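Local coordinates for protein cytochrome c552 (Thermochromatium tepidum, PDB 5ZE8) that carries five covalently bound c-type hemes at low potential and probably transfers electrons in a thermophilic purple sulfur photosynthetic bacterium, at residues A[281-290]-A[301-312]. Residues are numbered along the deposited sequence; the frame is centred on the assembly and turned at random.
With HEC (heme c), chain F.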
ATOM      1  N   LEU A 281      -6.392   8.571   3.830  1.00 14.98           N
ATOM      2  CA  LEU A 281      -5.360   9.032   4.783  1.00 14.70           C
ATOM      3  C   LEU A 281      -5.967   9.861   5.934  1.00 14.86           C
ATOM      4  O   LEU A 281      -5.591   9.733   7.041  1.00 14.45           O
ATOM      5  CB  LEU A 281      -4.346   9.881   4.047  1.00 13.90           C
ATOM      6  CG  LEU A 281      -3.384   9.048   3.143  1.00 14.06           C
ATOM      7  CD1 LEU A 281      -2.655   9.998   2.228  1.00 15.08           C
ATOM      8  CD2 LEU A 281      -2.453   8.261   4.009  1.00 15.18           C
ATOM      9  N   LYS A 282      -6.907  10.706   5.610  1.00 15.71           N
ATOM     10  CA  LYS A 282      -7.593  11.497   6.747  1.00 15.83           C
ATOM     11  C   LYS A 282      -8.373  10.679   7.724  1.00 20.64           C
ATOM     12  O   LYS A 282      -8.462  10.992   8.928  1.00 21.36           O
ATOM     13  CB  LYS A 282      -8.438  12.564   6.154  1.00 20.06           C
ATOM     14  CG  LYS A 282      -7.727  13.632   5.421  1.00 22.71           C
ATOM     15  CD  LYS A 282      -8.683  14.533   4.648  1.00 28.04           C
ATOM     16  CE  LYS A 282      -7.932  15.592   3.906  1.00 38.19           C
ATOM     17  NZ  LYS A 282      -8.833  16.151   2.858  1.00 43.48           N
ATOM     18  N   ARG A 283      -8.913   9.596   7.259  1.00 15.15           N
ATOM     19  CA  ARG A 283      -9.563   8.618   8.138  1.00 18.74           C
ATOM     20  C   ARG A 283      -8.703   7.750   8.879  1.00 18.32           C
ATOM     21  O   ARG A 283      -9.134   7.066   9.787  1.00 22.79           O
ATOM     22  CB  ARG A 283     -10.609   7.777   7.350  1.00 21.59           C
ATOM     23  CG  ARG A 283     -11.897   8.533   7.093  1.00 23.10           C
ATOM     24  CD  ARG A 283     -12.861   8.636   8.282  1.00 22.82           C
ATOM     25  NE  ARG A 283     -13.269   7.310   8.686  1.00 21.92           N
ATOM     26  CZ  ARG A 283     -14.311   6.692   8.145  1.00 23.34           C
ATOM     27  NH1 ARG A 283     -14.984   7.278   7.173  1.00 26.70           N
ATOM     28  NH2 ARG A 283     -14.583   5.435   8.476  1.00 23.34           N
ATOM     29  N   SER A 284      -7.412   7.723   8.581  1.00 16.17           N
ATOM     30  CA  SER A 284      -6.617   6.683   9.092  1.00 16.00           C
ATOM     31  C   SER A 284      -6.091   6.856  10.484  1.00 13.94           C
ATOM     32  O   SER A 284      -5.621   5.905  11.107  1.00 16.27           O
ATOM     33  CB  SER A 284      -5.456   6.447   8.125  1.00 17.14           C
ATOM     34  OG  SER A 284      -4.490   7.486   8.282  1.00 15.61           O
ATOM     35  N   ILE A 285      -6.266   8.066  11.038  1.00 14.34           N
ATOM     36  CA  ILE A 285      -5.846   8.425  12.379  1.00 13.44           C
ATOM     37  C   ILE A 285      -6.932   9.320  13.033  1.00 13.76           C
ATOM     38  O   ILE A 285      -7.702   9.953  12.308  1.00 14.01           O
ATOM     39  CB  ILE A 285      -4.463   9.139  12.447  1.00 15.08           C
ATOM     40  CG1 ILE A 285      -4.472  10.618  12.010  1.00 16.75           C
ATOM     41  CG2 ILE A 285      -3.452   8.307  11.735  1.00 15.31           C
ATOM     42  CD1 ILE A 285      -4.924  10.872  10.613  1.00 17.40           C
ATOM     43  N   VAL A 286      -6.908   9.422  14.338  1.00 15.00           N
ATOM     44  CA  VAL A 286      -7.578  10.463  15.094  1.00 14.17           C
ATOM     45  C   VAL A 286      -6.527  11.424  15.657  1.00 13.78           C
ATOM     46  O   VAL A 286      -5.644  10.965  16.392  1.00 15.39           O
ATOM     47  CB  VAL A 286      -8.424   9.877  16.215  1.00 15.48           C
ATOM     48  CG1 VAL A 286      -9.363  10.979  16.796  1.00 16.97           C
ATOM     49  CG2 VAL A 286      -9.274   8.757  15.696  1.00 16.66           C
ATOM     50  N   PHE A 287      -6.636  12.678  15.299  1.00 15.32           N
ATOM     51  CA  PHE A 287      -5.675  13.692  15.671  1.00 13.66           C
ATOM     52  C   PHE A 287      -6.314  14.773  16.506  1.00 16.88           C
ATOM     53  O   PHE A 287      -7.333  15.301  16.104  1.00 19.18           O
ATOM     54  CB  PHE A 287      -5.110  14.244  14.377  1.00 15.68           C
ATOM     55  CG  PHE A 287      -3.981  15.245  14.572  1.00 15.59           C
ATOM     56  CD1 PHE A 287      -2.740  14.837  14.912  1.00 18.83           C
ATOM     57  CD2 PHE A 287      -4.234  16.583  14.379  1.00 15.99           C
ATOM     58  CE1 PHE A 287      -1.704  15.802  15.032  1.00 19.96           C
ATOM     59  CE2 PHE A 287      -3.229  17.524  14.492  1.00 16.61           C
ATOM     60  CZ  PHE A 287      -1.974  17.131  14.829  1.00 18.78           C
ATOM     61  N   ASP A 288      -5.747  15.087  17.640  1.00 16.90           N
ATOM     62  CA  ASP A 288      -6.302  16.183  18.481  1.00 18.97           C
ATOM     63  C   ASP A 288      -5.211  16.909  19.249  1.00 19.55           C
ATOM     64  O   ASP A 288      -4.175  16.357  19.542  1.00 18.95           O
ATOM     65  CB  ASP A 288      -7.339  15.610  19.443  1.00 21.93           C
ATOM     66  CG  ASP A 288      -8.339  16.648  19.943  1.00 25.94           C
ATOM     67  OD1 ASP A 288      -8.576  17.713  19.284  1.00 25.57           O
ATOM     68  OD2 ASP A 288      -8.889  16.296  21.007  1.00 29.59           O
ATOM     69  N   LEU A 289      -5.466  18.204  19.493  1.00 19.15           N
ATOM     70  CA  LEU A 289      -4.544  19.098  20.198  1.00 18.50           C
ATOM     71  C   LEU A 289      -5.312  19.690  21.375  1.00 17.99           C
ATOM     72  O   LEU A 289      -6.437  20.121  21.173  1.00 18.98           O
ATOM     73  CB  LEU A 289      -4.170  20.249  19.310  1.00 19.47           C
ATOM     74  CG  LEU A 289      -3.479  21.474  19.927  1.00 18.71           C
ATOM     75  CD1 LEU A 289      -2.126  20.994  20.416  1.00 19.00           C
ATOM     76  CD2 LEU A 289      -3.284  22.477  18.846  1.00 18.31           C
ATOM     77  N   THR A 290      -4.727  19.529  22.544  1.00 20.50           N
ATOM     78  CA  THR A 290      -5.213  20.115  23.820  1.00 22.22           C
ATOM     79  C   THR A 290      -4.174  21.070  24.359  1.00 23.21           C
ATOM     80  O   THR A 290      -3.000  20.867  24.162  1.00 22.52           O
ATOM     81  CB  THR A 290      -5.570  19.062  24.910  1.00 24.61           C
ATOM     82  OG1 THR A 290      -4.465  18.184  25.281  1.00 24.07           O
ATOM     83  CG2 THR A 290      -6.676  18.337  24.460  1.00 24.45           C
ATOM     84  N   GLN A 301      -0.601  19.383  24.176  1.00 22.26           N
ATOM     85  CA  GLN A 301      -0.567  17.925  24.057  1.00 23.25           C
ATOM     86  C   GLN A 301      -1.146  17.565  22.733  1.00 21.10           C
ATOM     87  O   GLN A 301      -2.284  17.964  22.436  1.00 20.05           O
ATOM     88  CB  GLN A 301      -1.382  17.290  25.170  1.00 28.04           C
ATOM     89  CG  GLN A 301      -0.800  17.486  26.573  1.00 34.06           C
ATOM     90  CD  GLN A 301      -1.306  18.744  27.245  1.00 37.83           C
ATOM     91  OE1 GLN A 301      -2.516  18.973  27.309  1.00 49.03           O
ATOM     92  NE2 GLN A 301      -0.388  19.570  27.765  1.00 44.33           N
ATOM     93  N   VAL A 302      -0.374  16.818  21.932  1.00 20.62           N
ATOM     94  CA  VAL A 302      -0.805  16.366  20.625  1.00 18.55           C
ATOM     95  C   VAL A 302      -1.071  14.864  20.817  1.00 16.21           C
ATOM     96  O   VAL A 302      -0.234  14.146  21.293  1.00 18.07           O
ATOM     97  CB  VAL A 302       0.232  16.645  19.511  1.00 19.47           C
ATOM     98  CG1 VAL A 302      -0.218  15.995  18.215  1.00 17.70           C
ATOM     99  CG2 VAL A 302       0.363  18.119  19.308  1.00 18.81           C
ATOM    100  N   TRP A 303      -2.300  14.438  20.522  1.00 15.64           N
ATOM    101  CA  TRP A 303      -2.701  13.026  20.588  1.00 17.74           C
ATOM    102  C   TRP A 303      -2.946  12.491  19.187  1.00 14.15           C
ATOM    103  O   TRP A 303      -3.720  13.115  18.383  1.00 14.43           O
ATOM    104  CB  TRP A 303      -3.970  12.897  21.448  1.00 21.01           C
ATOM    105  CG  TRP A 303      -3.867  13.612  22.797  1.00 27.33           C
ATOM    106  CD1 TRP A 303      -4.126  14.956  23.060  1.00 34.00           C
ATOM    107  CD2 TRP A 303      -3.461  13.041  24.037  1.00 31.85           C
ATOM    108  NE1 TRP A 303      -3.901  15.238  24.401  1.00 34.15           N
ATOM    109  CE2 TRP A 303      -3.494  14.086  25.023  1.00 33.23           C
ATOM    110  CE3 TRP A 303      -3.065  11.752  24.425  1.00 34.77           C
ATOM    111  CZ2 TRP A 303      -3.153  13.861  26.359  1.00 33.56           C
ATOM    112  CZ3 TRP A 303      -2.720  11.544  25.769  1.00 33.50           C
ATOM    113  CH2 TRP A 303      -2.769  12.602  26.710  1.00 37.22           C
ATOM    114  N   ILE A 304      -2.289  11.385  18.891  1.00 13.73           N
ATOM    115  CA  ILE A 304      -2.456  10.791  17.528  1.00 14.77           C
ATOM    116  C   ILE A 304      -2.784   9.302  17.750  1.00 13.56           C
ATOM    117  O   ILE A 304      -1.902   8.558  18.146  1.00 15.17           O
ATOM    118  CB  ILE A 304      -1.204  10.935  16.659  1.00 15.96           C
ATOM    119  CG1 ILE A 304      -0.663  12.371  16.749  1.00 17.34           C
ATOM    120  CG2 ILE A 304      -1.587  10.587  15.231  1.00 15.03           C
ATOM    121  CD1 ILE A 304       0.571  12.601  15.917  1.00 18.63           C
ATOM    122  N   ARG A 305      -4.020   8.907  17.452  1.00 14.22           N
ATOM    123  CA  ARG A 305      -4.394   7.484  17.525  1.00 13.75           C
ATOM    124  C   ARG A 305      -4.399   6.860  16.119  1.00 12.69           C
ATOM    125  O   ARG A 305      -5.075   7.353  15.194  1.00 13.01           O
ATOM    126  CB  ARG A 305      -5.784   7.340  18.098  1.00 14.78           C
ATOM    127  CG  ARG A 305      -6.357   5.915  17.987  1.00 17.39           C
ATOM    128  CD  ARG A 305      -7.712   5.774  18.755  1.00 19.67           C
ATOM    129  NE  ARG A 305      -8.295   4.452  18.556  1.00 23.72           N
ATOM    130  CZ  ARG A 305      -9.603   4.136  18.623  1.00 24.53           C
ATOM    131  NH1 ARG A 305     -10.505   5.028  19.032  1.00 26.13           N
ATOM    132  NH2 ARG A 305      -9.999   2.917  18.282  1.00 23.74           N
ATOM    133  N   ASN A 306      -3.604   5.799  15.969  1.00 12.69           N
ATOM    134  CA  ASN A 306      -3.615   4.975  14.756  1.00 13.15           C
ATOM    135  C   ASN A 306      -4.851   4.070  14.841  1.00 13.57           C
ATOM    136  O   ASN A 306      -4.959   3.229  15.731  1.00 15.43           O
ATOM    137  CB  ASN A 306      -2.360   4.138  14.737  1.00 11.64           C
ATOM    138  CG  ASN A 306      -2.266   3.231  13.553  1.00 11.49           C
ATOM    139  OD1 ASN A 306      -3.050   3.358  12.638  1.00 12.75           O
ATOM    140  ND2 ASN A 306      -1.346   2.261  13.599  1.00 11.98           N
ATOM    141  N   LEU A 307      -5.722   4.232  13.876  1.00 12.76           N
ATOM    142  CA  LEU A 307      -6.944   3.409  13.764  1.00 13.47           C
ATOM    143  C   LEU A 307      -6.678   2.066  13.082  1.00 13.76           C
ATOM    144  O   LEU A 307      -7.657   1.261  12.913  1.00 14.31           O
ATOM    145  CB  LEU A 307      -8.018   4.160  12.971  1.00 15.28           C
ATOM    146  CG  LEU A 307      -8.600   5.332  13.782  1.00 16.43           C
ATOM    147  CD1 LEU A 307      -9.376   6.268  12.857  1.00 18.87           C
ATOM    148  CD2 LEU A 307      -9.340   4.889  15.060  1.00 15.73           C
ATOM    149  N   GLN A 308      -5.448   1.777  12.631  1.00 12.79           N
ATOM    150  CA  GLN A 308      -5.149   0.615  11.799  1.00 13.12           C
ATOM    151  C   GLN A 308      -4.570  -0.512  12.635  1.00 13.65           C
ATOM    152  O   GLN A 308      -3.904  -0.261  13.678  1.00 12.98           O
ATOM    153  CB  GLN A 308      -4.122   1.059  10.738  1.00 12.55           C
ATOM    154  CG  GLN A 308      -4.593   2.270   9.923  1.00 12.98           C
ATOM    155  CD  GLN A 308      -3.425   3.089   9.399  1.00 15.47           C
ATOM    156  OE1 GLN A 308      -2.402   2.531   8.891  1.00 15.07           O
ATOM    157  NE2 GLN A 308      -3.551   4.379   9.504  1.00 16.48           N
ATOM    158  N   PRO A 309      -4.647  -1.770  12.189  1.00 13.27           N
ATOM    159  CA  PRO A 309      -4.104  -2.911  12.867  1.00 13.38           C
ATOM    160  C   PRO A 309      -2.660  -3.222  12.417  1.00 14.37           C
ATOM    161  O   PRO A 309      -2.071  -4.189  12.822  1.00 15.30           O
ATOM    162  CB  PRO A 309      -5.046  -4.023  12.393  1.00 14.67           C
ATOM    163  CG  PRO A 309      -5.429  -3.645  11.002  1.00 14.53           C
ATOM    164  CD  PRO A 309      -5.556  -2.146  11.081  1.00 13.85           C
ATOM    165  N   HIS A 310      -2.165  -2.448  11.434  1.00 12.05           N
ATOM    166  CA  HIS A 310      -0.772  -2.443  11.010  1.00 11.94           C
ATOM    167  C   HIS A 310      -0.199  -1.105  11.461  1.00 12.91           C
ATOM    168  O   HIS A 310      -0.929  -0.248  11.922  1.00 12.86           O
ATOM    169  CB  HIS A 310      -0.624  -2.686   9.496  1.00 11.23           C
ATOM    170  CG  HIS A 310      -1.582  -1.892   8.613  1.00 10.89           C
ATOM    171  ND1 HIS A 310      -1.627  -0.500   8.512  1.00 10.84           N
ATOM    172  CD2 HIS A 310      -2.531  -2.344   7.743  1.00 10.17           C
ATOM    173  CE1 HIS A 310      -2.560  -0.163   7.631  1.00 11.02           C
ATOM    174  NE2 HIS A 310      -3.117  -1.271   7.145  1.00 10.19           N
ATOM    175  N   ALA A 311       1.110  -0.941  11.312  1.00 13.27           N
ATOM    176  CA  ALA A 311       1.688   0.387  11.568  1.00 14.03           C
ATOM    177  C   ALA A 311       1.094   1.491  10.687  1.00 13.94           C
ATOM    178  O   ALA A 311       0.431   1.254   9.644  1.00 13.09           O
ATOM    179  CB  ALA A 311       3.199   0.379  11.400  1.00 14.41           C
ATOM    180  N   MET A 312       1.314   2.731  11.129  1.00 13.39           N
ATOM    181  CA  MET A 312       0.940   3.859  10.349  1.00 12.34           C
ATOM    182  C   MET A 312       2.162   4.750  10.221  1.00 13.21           C
ATOM    183  O   MET A 312       2.549   5.338  11.221  1.00 13.19           O
ATOM    184  CB  MET A 312      -0.211   4.646  10.949  1.00 14.19           C
ATOM    185  CG  MET A 312      -0.529   5.972  10.300  1.00 14.37           C
ATOM    186  SD  MET A 312      -0.709   5.983   8.529  1.00 14.32           S
ATOM    187  CE  MET A 312      -1.206   7.695   8.166  1.00 15.45           C
TER
HETATM  188 FE   HEC F 505      -4.573  -1.353   5.701  1.00 10.93          FE
HETATM  189  CHA HEC F 505      -3.438   1.581   4.575  1.00 10.66           C
HETATM  190  CHB HEC F 505      -2.513  -3.050   3.561  1.00 11.64           C
HETATM  191  CHC HEC F 505      -5.603  -4.349   7.028  1.00 11.05           C
HETATM  192  CHD HEC F 505      -7.000   0.282   7.484  1.00 11.41           C
HETATM  193  NA  HEC F 505      -3.214  -0.869   4.339  1.00  9.91           N
HETATM  194  C1A HEC F 505      -2.832   0.458   4.051  1.00 10.29           C
HETATM  195  C2A HEC F 505      -1.813   0.460   3.039  1.00 10.56           C
HETATM  196  C3A HEC F 505      -1.598  -0.864   2.760  1.00 12.11           C
HETATM  197  C4A HEC F 505      -2.445  -1.679   3.553  1.00 12.88           C
HETATM  198  CMA HEC F 505      -0.578  -1.458   1.784  1.00 12.59           C
HETATM  199  CAA HEC F 505      -1.070   1.697   2.481  1.00 11.24           C
HETATM  200  CBA HEC F 505       0.084   2.113   3.387  1.00 11.77           C
HETATM  201  CGA HEC F 505       0.875   3.304   2.910  1.00 13.30           C
HETATM  202  O1A HEC F 505       1.759   3.178   2.029  1.00 11.65           O
HETATM  203  O2A HEC F 505       0.597   4.432   3.422  1.00 13.72           O
HETATM  204  NB  HEC F 505      -4.170  -3.325   5.378  1.00 11.41           N
HETATM  205  C1B HEC F 505      -3.327  -3.772   4.397  1.00 11.33           C
HETATM  206  C2B HEC F 505      -3.284  -5.192   4.419  1.00 10.62           C
HETATM  207  C3B HEC F 505      -4.143  -5.641   5.419  1.00 11.81           C
HETATM  208  C4B HEC F 505      -4.676  -4.395   6.015  1.00 10.61           C
HETATM  209  CMB HEC F 505      -2.418  -6.108   3.543  1.00 11.16           C
HETATM  210  CAB HEC F 505      -4.414  -6.978   5.977  1.00 11.37           C
HETATM  211  CBB HEC F 505      -3.280  -7.681   6.413  1.00 11.71           C
HETATM  212  NC  HEC F 505      -6.017  -1.922   7.009  1.00 10.32           N
HETATM  213  C1C HEC F 505      -6.229  -3.199   7.428  1.00 11.71           C
HETATM  214  C2C HEC F 505      -7.418  -3.188   8.228  1.00 10.79           C
HETATM  215  C3C HEC F 505      -7.872  -1.903   8.352  1.00 11.88           C
HETATM  216  C4C HEC F 505      -6.933  -1.091   7.604  1.00 11.17           C
HETATM  217  CMC HEC F 505      -8.098  -4.435   8.788  1.00 12.22           C
HETATM  218  CAC HEC F 505      -9.053  -1.300   9.098  1.00 12.16           C
HETATM  219  CBC HEC F 505      -9.172  -1.606  10.470  1.00 14.14           C
HETATM  220  ND  HEC F 505      -5.038   0.508   6.006  1.00 11.64           N
HETATM  221  C1D HEC F 505      -6.121   1.034   6.700  1.00 11.87           C
HETATM  222  C2D HEC F 505      -6.218   2.501   6.537  1.00 11.41           C
HETATM  223  C3D HEC F 505      -5.206   2.908   5.749  1.00 11.42           C
HETATM  224  C4D HEC F 505      -4.517   1.620   5.442  1.00 10.50           C
HETATM  225  CMD HEC F 505      -7.238   3.356   7.190  1.00 12.47           C
HETATM  226  CAD HEC F 505      -4.851   4.278   5.254  1.00 11.54           C
HETATM  227  CBD HEC F 505      -3.471   4.697   5.702  1.00 12.30           C
HETATM  228  CGD HEC F 505      -2.397   4.758   4.627  1.00 12.21           C
HETATM  229  O1D HEC F 505      -2.688   4.763   3.434  1.00 14.70           O
HETATM  230  O2D HEC F 505      -1.250   4.819   5.046  1.00 14.53           O
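Thr290 OG1 sits between two side chains of the facing strand: it donates to Gln301 OE1 (2.9 Å) and accepts from Trp303 NE1 (3.1 Å), lying in the plane of the indole. With chi1 at 58°, the hydroxyl stands between the backbone N and carbonyl carbon of Thr290, turned to both partners. Segments 285-290 and 301-306 are the facing parts of the antiparallel hairpin 285-294/297-306; reciprocal backbone bonds satisfy N and O of Val286 with Arg305, Asp288 with Trp303 and Thr290 with Gln301. Beyond them Ser284 O takes two donors from opposite faces of its carbonyl plane, Leu307 N at 3.2 Å and Gln308 NE2 at 3.0 Å, while Ser284 OG donates back to Leu281 O. Asn306 OD1 accepts from Gln308 N in an Asx turn, and Asn306 ND2 donates to His310 O and Gln379 O. His310 ND1 donates to Ala311 O (2.9 Å), close to the ring plane, helping to set the rotation of the imidazole whose NE2 binds the heme iron; His260 is the other axial ligand. Phe287 CE1 meets Val302 CG1 at 3.5 Å, and Ile304 CG1 lies at the ring edge. This apolar face packs on strands 320-328 and 397-405, strand 383-391 pairs beside 297-306, and helix 278-283 leads into the hairpin at its heme end.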